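Local coordinates for protein ninB (Enterobacteria phage lambda, PDB 1PC6) that probably helps to initiate genetic exchange in the phage, with functional similarities to the RecFOR proteins of Escherichia coli, at residues A[13-16]-A[17-20]; A[59-63]-A[64-68]; A[125-128]-A[129-132]; A[133-136]-A[137-140]. All coordinates share one frame; numbering follows the deposited sequence.

Contact 1: A[13-16]-A[17-20]; sequences HQQN and AIHA
Ile18 turns its two branches on two glutamines of the preceding turn of helix 11-22. Its CG2 lies 4.1 Å from Gln14 CG, while the longer branch crosses Gln15, whose CD sits 3.7 Å from Ile18 CD1. That second meeting depends on the shape of Gln15: CG leaves opposite the backbone N (chi1 -168°) and the chain bends at the next bond (chi2 52°), which brings the amide forward along the helix, over Ile18 CD1 on the surface. Beneath these side chains the backbone bond from Ile18 N to Gln14 O is nearly straight, 3.1 Å long, and that from Ala20 N to Asn16 O measures 2.9 Å; the bond from Ala17 N to His13 O is weak at 3.5 Å. Asn16 O also takes a weak second bond from His19 N. The solvent side is loose, with His13, Gln15, Asn16 and His19 all exposed. Close packing is found instead at buried Ala17, which rests with Asn16 and Ala20 on Phe6 of strand 4-8, while Gln14 touches Ile8 of that strand. Ala17 and Ile18 also pack on Val21 of the second subunit, placing this amphipathic helix between strand 4-8 and the second subunit.

Contact 2: A[59-63]-A[64-68]; sequences QVEWH and GRWLD
Glu61 CB lies over one face of the Trp66 indole, 3.8 Å from the centroid of the six-membered ring and 15° off the normal, a CH-pi contact. The same residue reaches round the turn with its carboxylate: OE2 accepts a bond from Gly64 N at 2.9 Å, approached from above the carboxylate plane. Glu61 CG sits between the backbone N and the carbonyl carbon (chi1 78°), and the chain bends beyond it toward Gly64. The carboxylate stands almost perpendicular to the indole. Across the two arms, Trp62 CB meets Leu67 CD1 at 3.9 Å. The backbone sets these neighbours: Trp62 to Arg65 is a type I' turn, a two-residue beta-hairpin turn closed by one antiparallel hydrogen-bonded pair, with Trp62 N to Arg65 O at 3.1 Å and Arg65 N to Trp62 O at 3.2 Å. Farther from its tip, one water lies between Val60 O and Leu67 N, 2.8 Å from each, accepting from the latter. The hairpin joins helix 43-59 to helix 69-80, with Val60, Trp62 and Leu67 all against Trp72 of the latter. It also meets strand 84-87 of the second subunit, through an Arg65 salt bridge to Asp84 of that subunit and a bond from Trp62 NE1 to its Pro87 O.

Contact 3: A[125-128]-A[129-132]; sequences VKWS and DEAR
Ser128 O accepts the backbone bond from Arg132 N at 3.0 Å, the shortest sound polar bond of this first helical turn. Carbon atoms of two side chains also lie near the same oxygen: Ala131 CB approaches it, and the aliphatic part of Arg132 runs past with CG 3.8 Å from Ser128 O. One residue earlier, Trp127 O receives Ala131 N at 3.3 Å, with the donor tilted 17° from the carbonyl plane. Trp127 occupies the N-cap position, and its side chain packs against Glu130. Trp127 CB lies 4.1 Å from Glu130 CG, and the indole CD1 is 3.9 Å from Glu130 OE1. The two side chains cross obliquely, the ring and carboxylate planes being 54° apart. The glutamate is extended beyond CG, which carries its carboxylate back along the tryptophan rather than around the helix. Val125 CG1 lies 3.8 Å above one face of the Trp127 indole, offset toward the rim, and the tryptophan also rests on Cys52 and Asp55 of helix 43-59. Lys126 CE comes no nearer than 4.5 Å to Ala131 CB, a loose contact. Ser128 OG is taken up by Asp55 OD2, a hydrogen bond that ties the start of helix 128-140 to helix 43-59. An indole offers no acceptor for the N-H groups of the first turn, so the side chain at the N-cap contributes packing instead. Asp129 and Glu130 place carboxylates near this helix start, where they would probably interact favourably with the helix dipole.

Contact 4: A[133-136]-A[137-140]; sequences LALE and WKAR
Leu133 and Trp137, four residues apart, lie side by side and point the same way, with Leu133 CD1 4.2 Å from the indole NE1 of Trp137. A second apolar pairing lies on another flank, where Leu135 CD2 meets the aliphatic part of Lys138, 4.0 Å from its CD. Lys138 sets out opposite the backbone N (chi1 -164°), which lays its aliphatic chain beside Leu135. Charged and flat groups form a second kind. The carboxylate of Glu136 and the guanidinium of Arg140 are near each other but fall short of a salt bridge, with OE1 4.1 Å from NH2 of the arginine. Arg140 bends at chi3 so that its NH1 stands 3.4 Å above one face of the Trp137 ring, offset toward the rim. Backbone bonds run beneath all of these: Arg140 N to Glu136 O at 2.9 Å and Lys138 N to Ala134 O at 3.2 Å are the sound ones, while those into Leu133 O and Leu135 O are weak. All eight residues are exposed, and the Trp137 ring goes on to meet that of Trp141. The i to i+3 and i to i+4 spacing of these contacts is that of an alpha-helix, here the exposed C-terminal end of helix 128-140.

Contacts 1 and 2 lie on opposite sides of the chain's centre, about 43 Å apart between centres, yet both touch the second subunit, so the dimer interface reaches widely separated parts of the chain. Contacts 2 and 3 meet directly, with centres about 18 Å apart: Gln59 NE2 lies 2.6 Å from Lys126 O, a probable hydrogen bond, and Val60 CG1 packs on Val125 CG2 at 3.4 Å. Contact 4 continues contact 3 along helix 128-140, their centres about 13 Å apart. Neither of these two is touched by the other subunit. Contact 1 stays at least about 16 Å from the other three, measured between nearest atoms.

Contact 1: A[13-16]-A[17-20]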
loop_
_atom_site.group_PDB
_atom_site.type_symbol
_atom_site.label_atom_id
_atom_site.label_comp_id
_atom_site.label_asym_id
_atom_site.label_seq_id
_atom_site.Cartn_x
_atom_site.Cartn_y
_atom_site.Cartn_z
ATOM N N HIS A 13 -3.297 -17.875 -16.384
ATOM C CA HIS A 13 -2.426 -16.826 -15.863
ATOM C C HIS A 13 -1.480 -17.411 -14.823
ATOM O O HIS A 13 -0.286 -17.124 -14.817
ATOM C CB HIS A 13 -3.244 -15.688 -15.226
ATOM C CG HIS A 13 -3.727 -14.657 -16.205
ATOM N ND1 HIS A 13 -2.938 -14.170 -17.226
ATOM C CD2 HIS A 13 -4.906 -13.994 -16.295
ATOM C CE1 HIS A 13 -3.607 -13.252 -17.904
ATOM N NE2 HIS A 13 -4.805 -13.125 -17.359
ATOM N N GLN A 14 -2.023 -18.244 -13.948
ATOM C CA GLN A 14 -1.242 -18.870 -12.892
ATOM C C GLN A 14 -0.094 -19.729 -13.427
ATOM O O GLN A 14 1.004 -19.760 -12.855
ATOM C CB GLN A 14 -2.166 -19.728 -12.032
ATOM C CG GLN A 14 -1.467 -20.502 -10.942
ATOM C CD GLN A 14 -2.358 -21.555 -10.329
ATOM O OE1 GLN A 14 -1.950 -22.275 -9.421
ATOM N NE2 GLN A 14 -3.586 -21.655 -10.828
ATOM N N GLN A 15 -0.358 -20.428 -14.527
ATOM C CA GLN A 15 0.631 -21.306 -15.148
ATOM C C GLN A 15 1.844 -20.529 -15.647
ATOM O O GLN A 15 2.964 -21.025 -15.617
ATOM C CB GLN A 15 -0.023 -22.075 -16.298
ATOM C CG GLN A 15 0.807 -23.230 -16.857
ATOM C CD GLN A 15 1.290 -24.202 -15.783
ATOM O OE1 GLN A 15 0.583 -24.475 -14.810
ATOM N NE2 GLN A 15 2.499 -24.742 -15.969
ATOM N N ASN A 16 1.615 -19.307 -16.108
ATOM C CA ASN A 16 2.699 -18.460 -16.595
ATOM C C ASN A 16 3.653 -18.184 -15.447
ATOM O O ASN A 16 4.867 -18.272 -15.600
ATOM C CB ASN A 16 2.155 -17.120 -17.110
ATOM C CG ASN A 16 1.007 -17.289 -18.091
ATOM O OD1 ASN A 16 1.056 -18.140 -18.982
ATOM N ND2 ASN A 16 -0.028 -16.464 -17.941
ATOM N N ALA A 17 3.075 -17.853 -14.297
ATOM C CA ALA A 17 3.825 -17.531 -13.100
ATOM C C ALA A 17 4.678 -18.673 -12.603
ATOM O O ALA A 17 5.891 -18.525 -12.472
ATOM C CB ALA A 17 2.879 -17.093 -12.011
ATOM N N ILE A 18 4.052 -19.814 -12.331
ATOM C CA ILE A 18 4.788 -20.965 -11.808
ATOM C C ILE A 18 5.919 -21.415 -12.733
ATOM O O ILE A 18 6.872 -22.061 -12.299
ATOM C CB ILE A 18 3.841 -22.167 -11.495
ATOM C CG1 ILE A 18 3.699 -23.079 -12.702
ATOM C CG2 ILE A 18 2.459 -21.665 -11.122
ATOM C CD1 ILE A 18 2.827 -24.279 -12.423
ATOM N N HIS A 19 5.814 -21.063 -14.008
ATOM C CA HIS A 19 6.841 -21.420 -14.977
ATOM C C HIS A 19 7.925 -20.362 -14.870
ATOM O O HIS A 19 9.113 -20.670 -14.807
ATOM C CB HIS A 19 6.259 -21.420 -16.398
ATOM C CG HIS A 19 7.247 -21.797 -17.466
ATOM N ND1 HIS A 19 7.558 -23.108 -17.771
ATOM C CD2 HIS A 19 7.989 -21.031 -18.305
ATOM C CE1 HIS A 19 8.445 -23.132 -18.751
ATOM N NE2 HIS A 19 8.724 -21.886 -19.094
ATOM N N ALA A 20 7.496 -19.107 -14.851
ATOM C CA ALA A 20 8.412 -17.993 -14.746
ATOM C C ALA A 20 9.261 -18.196 -13.518
ATOM O O ALA A 20 10.474 -18.055 -13.570
ATOM C CB ALA A 20 7.650 -16.703 -14.629
#

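Contact 2: A[59-63]-A[64-68]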
loop_
_atom_site.group_PDB
_atom_site.type_symbol
_atom_site.label_atom_id
_atom_site.label_comp_id
_atom_site.label_asym_id
_atom_site.label_seq_id
_atom_site.Cartn_x
_atom_site.Cartn_y
_atom_site.Cartn_z
ATOM N N GLN A 59 -5.795 19.003 -11.261
ATOM C CA GLN A 59 -6.777 19.994 -11.664
ATOM C C GLN A 59 -7.508 20.838 -10.645
ATOM O O GLN A 59 -7.767 22.003 -10.902
ATOM C CB GLN A 59 -7.788 19.321 -12.595
ATOM C CG GLN A 59 -7.119 18.686 -13.802
ATOM C CD GLN A 59 -8.086 17.984 -14.721
ATOM O OE1 GLN A 59 -9.096 18.555 -15.128
ATOM N NE2 GLN A 59 -7.777 16.740 -15.068
ATOM N N VAL A 60 -7.842 20.297 -9.489
ATOM C CA VAL A 60 -8.587 21.120 -8.552
ATOM C C VAL A 60 -7.813 21.515 -7.285
ATOM O O VAL A 60 -7.193 20.673 -6.626
ATOM C CB VAL A 60 -9.931 20.419 -8.209
ATOM C CG1 VAL A 60 -10.237 19.369 -9.269
ATOM C CG2 VAL A 60 -9.885 19.798 -6.847
ATOM N N GLU A 61 -7.818 22.802 -6.950
ATOM C CA GLU A 61 -7.109 23.209 -5.750
ATOM C C GLU A 61 -8.056 23.285 -4.570
ATOM O O GLU A 61 -9.138 23.864 -4.659
ATOM C CB GLU A 61 -6.414 24.548 -5.935
ATOM C CG GLU A 61 -7.309 25.747 -5.841
ATOM C CD GLU A 61 -6.642 26.865 -5.067
ATOM O OE1 GLU A 61 -5.461 27.183 -5.378
ATOM O OE2 GLU A 61 -7.301 27.415 -4.148
ATOM N N TRP A 62 -7.626 22.687 -3.464
ATOM C CA TRP A 62 -8.405 22.639 -2.243
ATOM C C TRP A 62 -8.063 23.760 -1.283
ATOM O O TRP A 62 -6.992 23.756 -0.664
ATOM C CB TRP A 62 -8.166 21.324 -1.530
ATOM C CG TRP A 62 -9.221 20.975 -0.548
ATOM C CD1 TRP A 62 -9.031 20.533 0.728
ATOM C CD2 TRP A 62 -10.629 20.883 -0.797
ATOM N NE1 TRP A 62 -10.234 20.154 1.286
ATOM C CE2 TRP A 62 -11.229 20.360 0.370
ATOM C CE3 TRP A 62 -11.440 21.184 -1.892
ATOM C CZ2 TRP A 62 -12.595 20.134 0.471
ATOM C CZ3 TRP A 62 -12.800 20.957 -1.790
ATOM C CH2 TRP A 62 -13.363 20.436 -0.615
ATOM N N HIS A 63 -8.983 24.712 -1.162
ATOM C CA HIS A 63 -8.831 25.833 -0.242
ATOM C C HIS A 63 -7.419 26.416 -0.161
ATOM O O HIS A 63 -6.787 26.405 0.902
ATOM C CB HIS A 63 -9.289 25.422 1.171
ATOM C CG HIS A 63 -10.709 24.945 1.244
ATOM N ND1 HIS A 63 -11.718 25.695 1.806
ATOM C CD2 HIS A 63 -11.285 23.789 0.833
ATOM C CE1 HIS A 63 -12.853 25.020 1.738
ATOM N NE2 HIS A 63 -12.617 23.860 1.153
ATOM N N GLY A 64 -6.920 26.916 -1.285
ATOM C CA GLY A 64 -5.607 27.531 -1.275
ATOM C C GLY A 64 -4.362 26.713 -1.568
ATOM O O GLY A 64 -3.279 27.288 -1.691
ATOM N N ARG A 65 -4.474 25.395 -1.665
ATOM C CA ARG A 65 -3.287 24.608 -1.966
ATOM C C ARG A 65 -3.555 23.331 -2.753
ATOM O O ARG A 65 -4.649 22.774 -2.717
ATOM C CB ARG A 65 -2.508 24.289 -0.679
ATOM C CG ARG A 65 -3.099 23.215 0.227
ATOM C CD ARG A 65 -2.181 23.011 1.433
ATOM N NE ARG A 65 -2.241 21.652 1.973
ATOM C CZ ARG A 65 -1.514 21.213 3.003
ATOM N NH1 ARG A 65 -0.666 22.033 3.615
ATOM N NH2 ARG A 65 -1.627 19.951 3.417
ATOM N N TRP A 66 -2.542 22.881 -3.478
ATOM C CA TRP A 66 -2.676 21.678 -4.262
ATOM C C TRP A 66 -2.245 20.469 -3.465
ATOM O O TRP A 66 -1.199 20.470 -2.824
ATOM C CB TRP A 66 -1.854 21.799 -5.533
ATOM C CG TRP A 66 -2.262 22.980 -6.349
ATOM C CD1 TRP A 66 -1.910 24.275 -6.137
ATOM C CD2 TRP A 66 -3.144 22.982 -7.483
ATOM N NE1 TRP A 66 -2.512 25.088 -7.066
ATOM C CE2 TRP A 66 -3.275 24.319 -7.905
ATOM C CE3 TRP A 66 -3.834 21.985 -8.181
ATOM C CZ2 TRP A 66 -4.075 24.686 -9.000
ATOM C CZ3 TRP A 66 -4.628 22.353 -9.269
ATOM C CH2 TRP A 66 -4.738 23.690 -9.664
ATOM N N LEU A 67 -3.068 19.435 -3.498
ATOM C CA LEU A 67 -2.774 18.221 -2.765
ATOM C C LEU A 67 -2.411 17.112 -3.724
ATOM O O LEU A 67 -2.902 17.072 -4.853
ATOM C CB LEU A 67 -3.990 17.804 -1.959
ATOM C CG LEU A 67 -4.620 18.938 -1.179
ATOM C CD1 LEU A 67 -5.812 18.389 -0.423
ATOM C CD2 LEU A 67 -3.591 19.559 -0.245
ATOM N N ASP A 68 -1.557 16.208 -3.265
ATOM C CA ASP A 68 -1.135 15.084 -4.082
ATOM C C ASP A 68 -2.177 13.990 -3.989
ATOM O O ASP A 68 -3.072 14.060 -3.158
ATOM C CB ASP A 68 0.237 14.586 -3.618
ATOM C CG ASP A 68 0.398 14.635 -2.116
ATOM O OD1 ASP A 68 0.391 13.550 -1.489
ATOM O OD2 ASP A 68 0.526 15.756 -1.566
HETATM O O HOH W 1 -4.876 19.451 -5.621
#

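Contact 3: A[125-128]-A[129-132]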
loop_
_atom_site.group_PDB
_atom_site.type_symbol
_atom_site.label_atom_id
_atom_site.label_comp_id
_atom_site.label_asym_id
_atom_site.label_seq_id
_atom_site.Cartn_x
_atom_site.Cartn_y
_atom_site.Cartn_z
ATOM N N VAL A 125 -13.389 18.450 -14.104
ATOM C CA VAL A 125 -12.165 17.685 -14.203
ATOM C C VAL A 125 -12.135 16.882 -15.505
ATOM O O VAL A 125 -13.096 16.181 -15.837
ATOM C CB VAL A 125 -12.023 16.709 -12.991
ATOM C CG1 VAL A 125 -10.880 15.734 -13.237
ATOM C CG2 VAL A 125 -11.785 17.488 -11.710
ATOM N N LYS A 126 -11.043 17.009 -16.253
ATOM C CA LYS A 126 -10.877 16.248 -17.482
ATOM C C LYS A 126 -10.168 14.969 -17.045
ATOM O O LYS A 126 -9.071 15.029 -16.493
ATOM C CB LYS A 126 -10.005 17.009 -18.481
ATOM C CG LYS A 126 -9.754 16.231 -19.768
ATOM C CD LYS A 126 -8.715 16.898 -20.670
ATOM C CE LYS A 126 -8.324 15.990 -21.843
ATOM N NZ LYS A 126 -9.508 15.543 -22.640
ATOM N N TRP A 127 -10.795 13.819 -17.272
ATOM C CA TRP A 127 -10.217 12.537 -16.868
ATOM C C TRP A 127 -9.164 12.033 -17.836
ATOM O O TRP A 127 -9.449 11.797 -19.007
ATOM C CB TRP A 127 -11.320 11.506 -16.715
ATOM C CG TRP A 127 -12.284 11.883 -15.654
ATOM C CD1 TRP A 127 -13.587 12.249 -15.818
ATOM C CD2 TRP A 127 -12.012 11.980 -14.252
ATOM N NE1 TRP A 127 -14.147 12.572 -14.603
ATOM C CE2 TRP A 127 -13.199 12.414 -13.624
ATOM C CE3 TRP A 127 -10.876 11.744 -13.465
ATOM C CZ2 TRP A 127 -13.285 12.616 -12.240
ATOM C CZ3 TRP A 127 -10.961 11.946 -12.092
ATOM C CH2 TRP A 127 -12.158 12.378 -11.495
ATOM N N SER A 128 -7.947 11.856 -17.320
ATOM C CA SER A 128 -6.785 11.426 -18.106
ATOM C C SER A 128 -6.877 10.022 -18.667
ATOM O O SER A 128 -6.382 9.752 -19.772
ATOM C CB SER A 128 -5.509 11.531 -17.263
ATOM O OG SER A 128 -5.547 10.630 -16.162
ATOM N N ASP A 129 -7.495 9.133 -17.892
ATOM C CA ASP A 129 -7.646 7.743 -18.281
ATOM C C ASP A 129 -8.512 7.635 -19.525
ATOM O O ASP A 129 -8.186 6.882 -20.443
ATOM C CB ASP A 129 -8.245 6.945 -17.125
ATOM C CG ASP A 129 -7.608 5.579 -16.983
ATOM O OD1 ASP A 129 -6.367 5.482 -17.110
ATOM O OD2 ASP A 129 -8.345 4.603 -16.733
ATOM N N GLU A 130 -9.607 8.394 -19.552
ATOM C CA GLU A 130 -10.498 8.411 -20.711
ATOM C C GLU A 130 -9.740 8.965 -21.917
ATOM O O GLU A 130 -9.958 8.543 -23.047
ATOM C CB GLU A 130 -11.706 9.323 -20.484
ATOM C CG GLU A 130 -12.760 8.872 -19.492
ATOM C CD GLU A 130 -13.902 9.889 -19.412
ATOM O OE1 GLU A 130 -14.804 9.735 -18.550
ATOM O OE2 GLU A 130 -13.894 10.852 -20.221
ATOM N N ALA A 131 -8.868 9.935 -21.666
ATOM C CA ALA A 131 -8.085 10.561 -22.723
ATOM C C ALA A 131 -7.192 9.538 -23.417
ATOM O O ALA A 131 -7.101 9.508 -24.646
ATOM C CB ALA A 131 -7.244 11.682 -22.138
ATOM N N ARG A 132 -6.521 8.712 -22.625
ATOM C CA ARG A 132 -5.656 7.687 -23.184
ATOM C C ARG A 132 -6.518 6.736 -24.005
ATOM O O ARG A 132 -6.285 6.541 -25.197
ATOM C CB ARG A 132 -4.962 6.897 -22.068
ATOM C CG ARG A 132 -3.730 7.564 -21.449
ATOM C CD ARG A 132 -3.530 7.080 -19.999
ATOM N NE ARG A 132 -2.200 7.355 -19.444
ATOM C CZ ARG A 132 -1.087 6.700 -19.788
ATOM N NH1 ARG A 132 -1.139 5.725 -20.700
ATOM N NH2 ARG A 132 0.081 7.005 -19.209
#

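Contact 4: A[133-136]-A[137-140]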
loop_
_atom_site.group_PDB
_atom_site.type_symbol
_atom_site.label_atom_id
_atom_site.label_comp_id
_atom_site.label_asym_id
_atom_site.label_seq_id
_atom_site.Cartn_x
_atom_site.Cartn_y
_atom_site.Cartn_z
ATOM N N LEU A 133 -7.520 6.157 -23.347
ATOM C CA LEU A 133 -8.445 5.207 -23.962
ATOM C C LEU A 133 -8.972 5.663 -25.328
ATOM O O LEU A 133 -9.117 4.851 -26.243
ATOM C CB LEU A 133 -9.612 4.950 -23.005
ATOM C CG LEU A 133 -10.545 3.790 -23.333
ATOM C CD1 LEU A 133 -9.743 2.490 -23.445
ATOM C CD2 LEU A 133 -11.617 3.693 -22.253
ATOM N N ALA A 134 -9.247 6.960 -25.457
ATOM C CA ALA A 134 -9.744 7.547 -26.699
ATOM C C ALA A 134 -8.636 7.659 -27.750
ATOM O O ALA A 134 -8.904 7.615 -28.947
ATOM C CB ALA A 134 -10.342 8.920 -26.421
ATOM N N LEU A 135 -7.395 7.810 -27.297
ATOM C CA LEU A 135 -6.258 7.904 -28.207
ATOM C C LEU A 135 -5.858 6.524 -28.712
ATOM O O LEU A 135 -5.164 6.401 -29.721
ATOM C CB LEU A 135 -5.081 8.567 -27.505
ATOM C CG LEU A 135 -5.293 10.073 -27.372
ATOM C CD1 LEU A 135 -4.321 10.643 -26.364
ATOM C CD2 LEU A 135 -5.132 10.734 -28.741
ATOM N N GLU A 136 -6.299 5.493 -27.994
ATOM C CA GLU A 136 -6.031 4.111 -28.362
ATOM C C GLU A 136 -6.957 3.676 -29.490
ATOM O O GLU A 136 -6.544 2.939 -30.388
ATOM C CB GLU A 136 -6.236 3.196 -27.165
ATOM C CG GLU A 136 -5.073 3.201 -26.211
ATOM C CD GLU A 136 -5.238 2.166 -25.134
ATOM O OE1 GLU A 136 -5.757 1.071 -25.451
ATOM O OE2 GLU A 136 -4.840 2.446 -23.981
ATOM N N TRP A 137 -8.212 4.123 -29.431
ATOM C CA TRP A 137 -9.195 3.810 -30.467
ATOM C C TRP A 137 -8.831 4.594 -31.692
ATOM O O TRP A 137 -9.009 4.133 -32.808
ATOM C CB TRP A 137 -10.604 4.187 -30.013
ATOM C CG TRP A 137 -11.110 3.199 -29.058
ATOM C CD1 TRP A 137 -11.251 3.345 -27.702
ATOM C CD2 TRP A 137 -11.421 1.840 -29.354
ATOM N NE1 TRP A 137 -11.623 2.146 -27.134
ATOM C CE2 TRP A 137 -11.735 1.205 -28.128
ATOM C CE3 TRP A 137 -11.458 1.087 -30.543
ATOM C CZ2 TRP A 137 -12.086 -0.154 -28.058
ATOM C CZ3 TRP A 137 -11.806 -0.264 -30.473
ATOM C CH2 TRP A 137 -12.114 -0.869 -29.238
ATOM N N LYS A 138 -8.300 5.786 -31.462
ATOM C CA LYS A 138 -7.880 6.654 -32.538
ATOM C C LYS A 138 -6.724 5.992 -33.295
ATOM O O LYS A 138 -6.588 6.163 -34.507
ATOM C CB LYS A 138 -7.436 7.990 -31.958
ATOM C CG LYS A 138 -7.345 9.106 -32.976
ATOM C CD LYS A 138 -6.758 10.378 -32.362
ATOM C CE LYS A 138 -5.290 10.193 -31.975
ATOM N NZ LYS A 138 -4.433 9.884 -33.163
ATOM N N ALA A 139 -5.903 5.232 -32.569
ATOM C CA ALA A 139 -4.743 4.532 -33.139
ATOM C C ALA A 139 -5.108 3.190 -33.777
ATOM O O ALA A 139 -4.510 2.774 -34.778
ATOM C CB ALA A 139 -3.689 4.310 -32.057
ATOM N N ARG A 140 -6.081 2.506 -33.182
ATOM C CA ARG A 140 -6.525 1.221 -33.691
ATOM C C ARG A 140 -7.105 1.409 -35.097
ATOM O O ARG A 140 -6.634 0.801 -36.056
ATOM C CB ARG A 140 -7.565 0.619 -32.739
ATOM C CG ARG A 140 -7.788 -0.869 -32.923
ATOM C CD ARG A 140 -8.716 -1.461 -31.869
ATOM N NE ARG A 140 -8.073 -1.729 -30.575
ATOM C CZ ARG A 140 -7.836 -0.814 -29.633
ATOM N NH1 ARG A 140 -8.180 0.450 -29.831
ATOM N NH2 ARG A 140 -7.272 -1.159 -28.480
#